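Local coordinates for encapsidation protein (Lactococcus phage asccphi28, PDB 7JQP) that probably serves as the pentameric P-loop ATPase motor that packages the phage genome into its capsid, at residues Thr310-Asn315 / Val324-Thr329; Tyr295-Tyr300 / Lys336-Leu341; Lys270-Val275 / Ile284-Ile289. All blocks are in the same frame, centred on the assembly; numbering follows the deposited sequence.

Contact 1: Thr310-Asn315 / Val324-Thr329; sequences TVFNNN and VFLEET
Phe312 and Asn313 pair in parallel with Val324 and Phe325 at one end of a mixed six-stranded sheet, where 324-325 is the outermost strand of this chain. Asn313 straddles Phe325. Its N donates to Val324 O (3.0 Å), and its O accepts from Leu326 N at 2.9 Å; one step earlier, Val324 N donates to Val311 O. The side chains of Phe312 and Val324 lie side by side and point the same way. With its CG1 anti to the backbone N (chi1 172°), Val324 sets that methyl against CD1 and CE1 of the Phe312 ring. Leu326 adds CD2 to Phe312 CB at 4.0 Å, and also packs on Leu331 and Phe335 of helix 328-343 and on Val275 of strand 273-277. Asn313 and Phe325 occupy the other side of the sheet, and Phe325 brings CE2 to within 4.0 Å of Asn314 O. Glu327, at the N-cap position, forms a salt bridge with Arg260 of a neighbouring subunit. The alternating bonds of Asn313 are those of a parallel beta pair, here a short edge strand leading through Leu326 and the N-cap residue Glu327 into a helix.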
# COMPACT_ATOMS: atom_id res chain seq x y z
N THR A 310 -46.49 -13.71 8.52
CA THR A 310 -45.42 -13.32 9.44
C THR A 310 -44.89 -11.94 9.08
O THR A 310 -44.80 -11.57 7.91
CB THR A 310 -44.28 -14.34 9.39
OG1 THR A 310 -43.52 -14.16 8.19
CG2 THR A 310 -44.83 -15.77 9.44
N VAL A 311 -44.55 -11.16 10.11
CA VAL A 311 -44.05 -9.80 9.96
C VAL A 311 -42.67 -9.72 10.59
O VAL A 311 -42.47 -10.19 11.72
CB VAL A 311 -45.00 -8.77 10.60
CG1 VAL A 311 -44.41 -7.37 10.48
CG2 VAL A 311 -46.37 -8.85 9.95
N PHE A 312 -41.73 -9.12 9.88
CA PHE A 312 -40.37 -8.92 10.37
C PHE A 312 -40.15 -7.45 10.66
O PHE A 312 -40.45 -6.60 9.82
CB PHE A 312 -39.35 -9.46 9.36
CG PHE A 312 -39.42 -10.93 9.22
CD1 PHE A 312 -38.71 -11.75 10.08
CD2 PHE A 312 -40.26 -11.51 8.28
CE1 PHE A 312 -38.83 -13.11 10.01
CE2 PHE A 312 -40.36 -12.87 8.17
CZ PHE A 312 -39.72 -13.66 9.09
N ASN A 313 -39.63 -7.16 11.85
CA ASN A 313 -39.42 -5.78 12.28
C ASN A 313 -37.93 -5.57 12.52
O ASN A 313 -37.33 -6.26 13.36
CB ASN A 313 -40.24 -5.47 13.53
CG ASN A 313 -40.28 -3.99 13.85
OD1 ASN A 313 -40.21 -3.60 15.01
ND2 ASN A 313 -40.38 -3.16 12.82
N ASN A 314 -37.35 -4.62 11.79
CA ASN A 314 -35.94 -4.30 11.96
C ASN A 314 -35.68 -3.62 13.29
O ASN A 314 -34.64 -3.85 13.92
CB ASN A 314 -35.49 -3.41 10.80
CG ASN A 314 -34.08 -2.90 10.98
OD1 ASN A 314 -33.18 -3.64 11.36
ND2 ASN A 314 -33.88 -1.62 10.70
N ASN A 315 -36.61 -2.79 13.74
CA ASN A 315 -36.43 -1.96 14.93
C ASN A 315 -37.03 -2.64 16.15
O ASN A 315 -38.23 -2.94 16.17
CB ASN A 315 -37.06 -0.58 14.71
CG ASN A 315 -36.95 0.31 15.92
OD1 ASN A 315 -36.39 -0.08 16.95
ND2 ASN A 315 -37.47 1.53 15.81
N VAL A 324 -41.78 -10.88 14.15
CA VAL A 324 -40.50 -11.56 14.31
C VAL A 324 -39.39 -10.53 14.23
O VAL A 324 -39.35 -9.72 13.29
CB VAL A 324 -40.33 -12.65 13.24
CG1 VAL A 324 -38.93 -13.23 13.28
CG2 VAL A 324 -41.38 -13.75 13.43
N PHE A 325 -38.48 -10.55 15.20
CA PHE A 325 -37.37 -9.62 15.19
C PHE A 325 -36.45 -9.90 14.01
O PHE A 325 -36.10 -11.05 13.74
CB PHE A 325 -36.55 -9.74 16.47
CG PHE A 325 -35.41 -8.77 16.55
CD1 PHE A 325 -34.11 -9.21 16.32
CD2 PHE A 325 -35.63 -7.43 16.77
CE1 PHE A 325 -33.05 -8.32 16.37
CE2 PHE A 325 -34.57 -6.54 16.85
CZ PHE A 325 -33.28 -6.99 16.63
N LEU A 326 -36.06 -8.84 13.30
CA LEU A 326 -35.14 -8.95 12.18
C LEU A 326 -33.75 -8.57 12.67
O LEU A 326 -33.54 -7.46 13.19
CB LEU A 326 -35.57 -8.04 11.03
CG LEU A 326 -35.02 -8.32 9.63
CD1 LEU A 326 -34.89 -9.80 9.34
CD2 LEU A 326 -35.91 -7.64 8.58
N GLU A 327 -32.79 -9.48 12.53
CA GLU A 327 -31.43 -9.27 12.97
C GLU A 327 -30.47 -9.48 11.81
O GLU A 327 -30.83 -10.03 10.76
CB GLU A 327 -31.07 -10.20 14.14
CG GLU A 327 -29.92 -9.69 15.00
CD GLU A 327 -29.83 -10.40 16.34
OE1 GLU A 327 -30.18 -11.60 16.40
OE2 GLU A 327 -29.41 -9.76 17.32
N GLU A 328 -29.22 -9.04 12.01
CA GLU A 328 -28.24 -9.09 10.93
C GLU A 328 -28.06 -10.51 10.41
O GLU A 328 -27.97 -10.72 9.19
CB GLU A 328 -26.90 -8.52 11.42
CG GLU A 328 -26.99 -7.20 12.16
CD GLU A 328 -27.14 -6.00 11.24
OE1 GLU A 328 -26.52 -5.99 10.16
OE2 GLU A 328 -27.89 -5.07 11.59
N THR A 329 -28.01 -11.49 11.31
CA THR A 329 -27.86 -12.87 10.88
C THR A 329 -29.12 -13.36 10.17
O THR A 329 -29.03 -14.04 9.13
CB THR A 329 -27.55 -13.77 12.08
OG1 THR A 329 -28.76 -14.01 12.82
CG2 THR A 329 -26.52 -13.13 13.00

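Contact 2: Tyr295-Tyr300 / Lys336-Leu341; sequences YYYQVY and KTYFEL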
# COMPACT_ATOMS: atom_id res chain seq x y z
N TYR A 295 -41.91 -12.84 -9.15
CA TYR A 295 -41.76 -12.02 -7.95
C TYR A 295 -42.48 -10.69 -8.10
O TYR A 295 -42.34 -10.01 -9.13
CB TYR A 295 -40.27 -11.80 -7.68
CG TYR A 295 -39.51 -13.09 -7.48
CD1 TYR A 295 -39.43 -13.69 -6.23
CD2 TYR A 295 -38.88 -13.71 -8.55
CE1 TYR A 295 -38.73 -14.87 -6.05
CE2 TYR A 295 -38.18 -14.89 -8.38
CZ TYR A 295 -38.11 -15.47 -7.13
OH TYR A 295 -37.42 -16.64 -6.95
N TYR A 296 -43.24 -10.31 -7.07
CA TYR A 296 -43.88 -9.01 -7.01
C TYR A 296 -43.55 -8.36 -5.67
O TYR A 296 -43.69 -8.98 -4.62
CB TYR A 296 -45.40 -9.11 -7.15
CG TYR A 296 -45.89 -9.63 -8.48
CD1 TYR A 296 -45.76 -10.97 -8.81
CD2 TYR A 296 -46.48 -8.78 -9.40
CE1 TYR A 296 -46.21 -11.45 -10.02
CE2 TYR A 296 -46.94 -9.25 -10.61
CZ TYR A 296 -46.80 -10.58 -10.92
OH TYR A 296 -47.24 -11.06 -12.13
N TYR A 297 -43.11 -7.10 -5.72
CA TYR A 297 -42.77 -6.33 -4.54
C TYR A 297 -43.88 -5.32 -4.30
O TYR A 297 -44.17 -4.49 -5.17
CB TYR A 297 -41.42 -5.63 -4.72
CG TYR A 297 -40.23 -6.54 -4.55
CD1 TYR A 297 -40.22 -7.81 -5.10
CD2 TYR A 297 -39.11 -6.12 -3.84
CE1 TYR A 297 -39.13 -8.65 -4.94
CE2 TYR A 297 -38.02 -6.95 -3.69
CZ TYR A 297 -38.03 -8.21 -4.24
OH TYR A 297 -36.95 -9.05 -4.09
N GLN A 298 -44.51 -5.39 -3.12
CA GLN A 298 -45.69 -4.60 -2.83
C GLN A 298 -45.54 -3.89 -1.50
O GLN A 298 -44.72 -4.26 -0.65
CB GLN A 298 -46.97 -5.47 -2.81
CG GLN A 298 -47.01 -6.58 -3.85
CD GLN A 298 -47.94 -7.71 -3.44
OE1 GLN A 298 -48.11 -7.99 -2.25
NE2 GLN A 298 -48.54 -8.37 -4.42
N VAL A 299 -46.37 -2.86 -1.32
CA VAL A 299 -46.43 -2.07 -0.09
C VAL A 299 -47.87 -2.05 0.39
O VAL A 299 -48.79 -1.79 -0.39
CB VAL A 299 -45.92 -0.64 -0.31
CG1 VAL A 299 -45.86 0.12 1.00
CG2 VAL A 299 -44.55 -0.67 -0.99
N TYR A 300 -48.07 -2.33 1.68
CA TYR A 300 -49.39 -2.32 2.29
C TYR A 300 -49.42 -1.30 3.42
O TYR A 300 -48.58 -1.34 4.32
CB TYR A 300 -49.76 -3.71 2.83
CG TYR A 300 -49.88 -4.76 1.75
CD1 TYR A 300 -48.79 -5.52 1.36
CD2 TYR A 300 -51.10 -4.99 1.11
CE1 TYR A 300 -48.89 -6.48 0.37
CE2 TYR A 300 -51.21 -5.95 0.12
CZ TYR A 300 -50.11 -6.69 -0.25
OH TYR A 300 -50.22 -7.64 -1.24
N LYS A 336 -31.05 -11.89 1.51
CA LYS A 336 -29.92 -11.79 0.59
C LYS A 336 -30.36 -12.04 -0.84
O LYS A 336 -30.02 -11.29 -1.76
CB LYS A 336 -28.82 -12.77 0.99
CG LYS A 336 -27.55 -12.65 0.15
CD LYS A 336 -26.62 -13.83 0.37
CE LYS A 336 -25.53 -13.87 -0.69
NZ LYS A 336 -24.75 -15.14 -0.64
N THR A 337 -31.14 -13.11 -1.06
CA THR A 337 -31.62 -13.41 -2.40
C THR A 337 -32.58 -12.33 -2.89
O THR A 337 -32.53 -11.93 -4.06
CB THR A 337 -32.31 -14.77 -2.42
OG1 THR A 337 -33.45 -14.75 -1.55
CG2 THR A 337 -31.35 -15.87 -1.97
N TYR A 338 -33.46 -11.84 -2.01
CA TYR A 338 -34.41 -10.81 -2.40
C TYR A 338 -33.71 -9.50 -2.76
O TYR A 338 -34.11 -8.83 -3.72
CB TYR A 338 -35.42 -10.59 -1.27
CG TYR A 338 -36.43 -11.71 -1.14
CD1 TYR A 338 -37.18 -12.13 -2.23
CD2 TYR A 338 -36.63 -12.35 0.08
CE1 TYR A 338 -38.11 -13.15 -2.11
CE2 TYR A 338 -37.55 -13.38 0.20
CZ TYR A 338 -38.29 -13.77 -0.90
OH TYR A 338 -39.21 -14.79 -0.78
N PHE A 339 -32.67 -9.12 -2.01
CA PHE A 339 -31.93 -7.92 -2.35
C PHE A 339 -31.31 -8.05 -3.74
O PHE A 339 -31.32 -7.10 -4.53
CB PHE A 339 -30.83 -7.66 -1.32
CG PHE A 339 -31.32 -7.18 0.03
CD1 PHE A 339 -32.55 -6.54 0.17
CD2 PHE A 339 -30.55 -7.38 1.16
CE1 PHE A 339 -32.98 -6.11 1.42
CE2 PHE A 339 -30.98 -6.95 2.40
CZ PHE A 339 -32.19 -6.32 2.53
N GLU A 340 -30.75 -9.22 -4.05
CA GLU A 340 -30.18 -9.46 -5.38
C GLU A 340 -31.25 -9.41 -6.46
O GLU A 340 -31.03 -8.82 -7.53
CB GLU A 340 -29.46 -10.81 -5.39
CG GLU A 340 -28.21 -10.85 -4.52
CD GLU A 340 -27.60 -12.23 -4.42
OE1 GLU A 340 -28.23 -13.20 -4.89
OE2 GLU A 340 -26.48 -12.34 -3.88
N LEU A 341 -32.41 -10.02 -6.21
CA LEU A 341 -33.51 -9.95 -7.17
C LEU A 341 -33.94 -8.51 -7.41
O LEU A 341 -34.28 -8.14 -8.54
CB LEU A 341 -34.67 -10.80 -6.66
CG LEU A 341 -34.51 -12.31 -6.76
CD1 LEU A 341 -35.45 -13.02 -5.82
CD2 LEU A 341 -34.83 -12.77 -8.18
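The ring of Tyr295 carries Leu341 CD1 over one face, 3.9 Å from its centroid and 16° off the ring normal, a CH-pi contact; the Tyr297 ring instead meets Tyr338 O at its edge, near its own plane. This is helix-on-sheet packing: helix 328-343 lies across strand 293-300, and the axes of the two short segments pass 11.0 Å apart at an angle of 92°. Tyr295 and Tyr297, two residues apart, extend from the same side of the strand toward the helix. Leu341 crosses the Tyr295 side chain at about a right angle and uses both methyls, CD1 near CE1 and CZ, and CD2 at 4.0 Å from CE2. Tyr338 comes obliquely to the Tyr295 ring, CE1 to CE1 at 4.3 Å. Its own ring has Thr337 OG1 over one face, and its hydroxyl reaches out of the pair to hydrogen-bond Glu286 of strand 280-288. On the other tyrosine of the strand, Trp358 and His349 bring further rings against the Tyr297 ring. The Tyr297 hydroxyl donates to Tyr338 O at 2.9 Å, arriving well bent from the C=O direction (112° at the oxygen) and tilted from the carbonyl plane. The same Tyr297 OH also lies 3.9 Å from Leu341 CB.

Contact 3: Lys270-Val275 / Ile284-Ile289; sequences KPKLLV and IAERKI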
# COMPACT_ATOMS: atom_id res chain seq x y z
N LYS A 270 -52.03 -12.49 -1.73
CA LYS A 270 -51.38 -11.94 -0.55
C LYS A 270 -49.90 -12.30 -0.53
O LYS A 270 -49.49 -13.32 -1.10
CB LYS A 270 -52.07 -12.44 0.72
CG LYS A 270 -53.52 -11.95 0.81
CD LYS A 270 -54.27 -12.55 1.98
CE LYS A 270 -55.67 -11.95 2.10
NZ LYS A 270 -56.56 -12.30 0.96
N PRO A 271 -49.07 -11.48 0.10
CA PRO A 271 -47.62 -11.70 0.04
C PRO A 271 -47.17 -12.87 0.89
O PRO A 271 -47.81 -13.28 1.86
CB PRO A 271 -47.05 -10.38 0.58
CG PRO A 271 -48.09 -9.96 1.59
CD PRO A 271 -49.40 -10.28 0.90
N LYS A 272 -46.01 -13.42 0.49
CA LYS A 272 -45.41 -14.54 1.21
C LYS A 272 -44.91 -14.10 2.58
O LYS A 272 -45.06 -14.83 3.57
CB LYS A 272 -44.28 -15.13 0.38
CG LYS A 272 -43.92 -16.57 0.70
CD LYS A 272 -42.74 -17.02 -0.16
CE LYS A 272 -42.43 -18.49 0.02
NZ LYS A 272 -41.78 -19.06 -1.20
N LEU A 273 -44.29 -12.93 2.66
CA LEU A 273 -43.75 -12.42 3.91
C LEU A 273 -43.92 -10.91 3.96
O LEU A 273 -44.12 -10.25 2.94
CB LEU A 273 -42.27 -12.80 4.08
CG LEU A 273 -41.30 -12.47 2.94
CD1 LEU A 273 -41.00 -10.98 2.85
CD2 LEU A 273 -40.00 -13.25 3.13
N LEU A 274 -43.85 -10.37 5.18
CA LEU A 274 -44.02 -8.95 5.41
C LEU A 274 -42.90 -8.45 6.31
O LEU A 274 -42.45 -9.16 7.21
CB LEU A 274 -45.37 -8.64 6.07
CG LEU A 274 -46.63 -8.91 5.24
CD1 LEU A 274 -47.82 -9.16 6.14
CD2 LEU A 274 -46.91 -7.73 4.31
N VAL A 275 -42.46 -7.22 6.06
CA VAL A 275 -41.52 -6.52 6.93
C VAL A 275 -42.11 -5.14 7.21
O VAL A 275 -42.54 -4.44 6.28
CB VAL A 275 -40.12 -6.40 6.30
CG1 VAL A 275 -40.16 -5.53 5.05
CG2 VAL A 275 -39.12 -5.86 7.31
N ILE A 284 -43.49 -9.20 -0.08
CA ILE A 284 -42.97 -9.85 -1.28
C ILE A 284 -43.92 -10.99 -1.63
O ILE A 284 -44.19 -11.85 -0.78
CB ILE A 284 -41.54 -10.37 -1.09
CG1 ILE A 284 -40.57 -9.19 -0.93
CG2 ILE A 284 -41.14 -11.25 -2.26
CD1 ILE A 284 -39.13 -9.59 -0.67
N ALA A 285 -44.41 -11.00 -2.86
CA ALA A 285 -45.36 -12.00 -3.32
C ALA A 285 -44.70 -12.85 -4.39
O ALA A 285 -44.10 -12.32 -5.33
CB ALA A 285 -46.63 -11.35 -3.87
N GLU A 286 -44.81 -14.17 -4.24
CA GLU A 286 -44.26 -15.13 -5.18
C GLU A 286 -45.41 -15.84 -5.88
O GLU A 286 -46.29 -16.41 -5.22
CB GLU A 286 -43.34 -16.13 -4.47
CG GLU A 286 -42.03 -15.51 -4.01
CD GLU A 286 -41.11 -16.52 -3.35
OE1 GLU A 286 -41.57 -17.65 -3.07
OE2 GLU A 286 -39.92 -16.19 -3.13
N ARG A 287 -45.39 -15.81 -7.21
CA ARG A 287 -46.42 -16.42 -8.04
C ARG A 287 -45.85 -17.56 -8.86
O ARG A 287 -44.91 -17.37 -9.64
CB ARG A 287 -47.05 -15.37 -8.95
CG ARG A 287 -47.73 -15.94 -10.19
CD ARG A 287 -48.64 -14.93 -10.86
NE ARG A 287 -48.67 -15.10 -12.31
CZ ARG A 287 -49.77 -15.15 -13.06
NH1 ARG A 287 -50.97 -15.08 -12.51
NH2 ARG A 287 -49.65 -15.28 -14.37
N LYS A 288 -46.44 -18.75 -8.69
CA LYS A 288 -45.98 -19.92 -9.42
C LYS A 288 -46.41 -19.80 -10.88
O LYS A 288 -47.59 -19.61 -11.17
CB LYS A 288 -46.54 -21.19 -8.79
N ILE A 289 -45.44 -19.93 -11.78
CA ILE A 289 -45.69 -19.90 -13.22
C ILE A 289 -45.03 -21.12 -13.82
O ILE A 289 -44.08 -21.68 -13.24
CB ILE A 289 -45.16 -18.59 -13.86
CG1 ILE A 289 -43.63 -18.58 -13.89
CG2 ILE A 289 -45.68 -17.38 -13.08
CD1 ILE A 289 -43.02 -17.23 -14.22
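Leu273 and Ile284 form a hydrogen-bonded antiparallel pair in the beta hairpin of strands 273-277 and 280-288, and their side chains run side by side in the same direction. A chi1 of 53° tucks Leu273 CG in between its own backbone N and carbonyl carbon, and from there the side chain brings CD1 to 4.0 Å from Ile284 CB. Tyr338 of helix 328-343 packs on both residues. Ile284 N donates to Leu273 O at 3.3 Å, whereas Ile284 O accepts from Lys272 N at 2.7 Å, one residue earlier than a regular pairing would have it. Lys272 has helix-like backbone angles here, and the arrangement resembles a classic beta bulge. Its side chain starts with CG anti to the backbone N (chi1 -157°) and stays extended beyond it, reaching over to Glu286 on the partner strand. Glu286 is also extended beyond CG, and the two chains pass each other at a slant. Lys272 NZ meets Glu286 OE1 in a salt bridge, modelled shorter than is usual and doubtful in its exact length. Glu286 OE2 is taken by the Tyr338 hydroxyl of helix 328-343, so that the acid has partners on both the neighbouring strand and the helix. Before the bulge, Pro271 brings CB to 3.5 Å from Ile284 O, while Ala285 CB rests 4.0 Å from Pro271 CA.

All three contacts involve strands of one six-stranded sheet and lie on the same side of the chain's centre. Contact 3 closes first along the chain; contact 2 then opens, and contact 1 lies wholly between its two segments. Strand 280-288 of contact 3 neighbours strand 293-300 of contact 2, their centres 9 Å apart, with Tyr296 O probably hydrogen-bonded to Ala285 N. On its other side, strand 273-277 borders strand 311-313 of contact 1, centres 17 Å apart. Contacts 1 and 2 do not touch (centres 15 Å apart), but both use helix 328-343, which starts just after the edge strand and returns over the sheet; of the three, only contact 1 is touched by a second subunit.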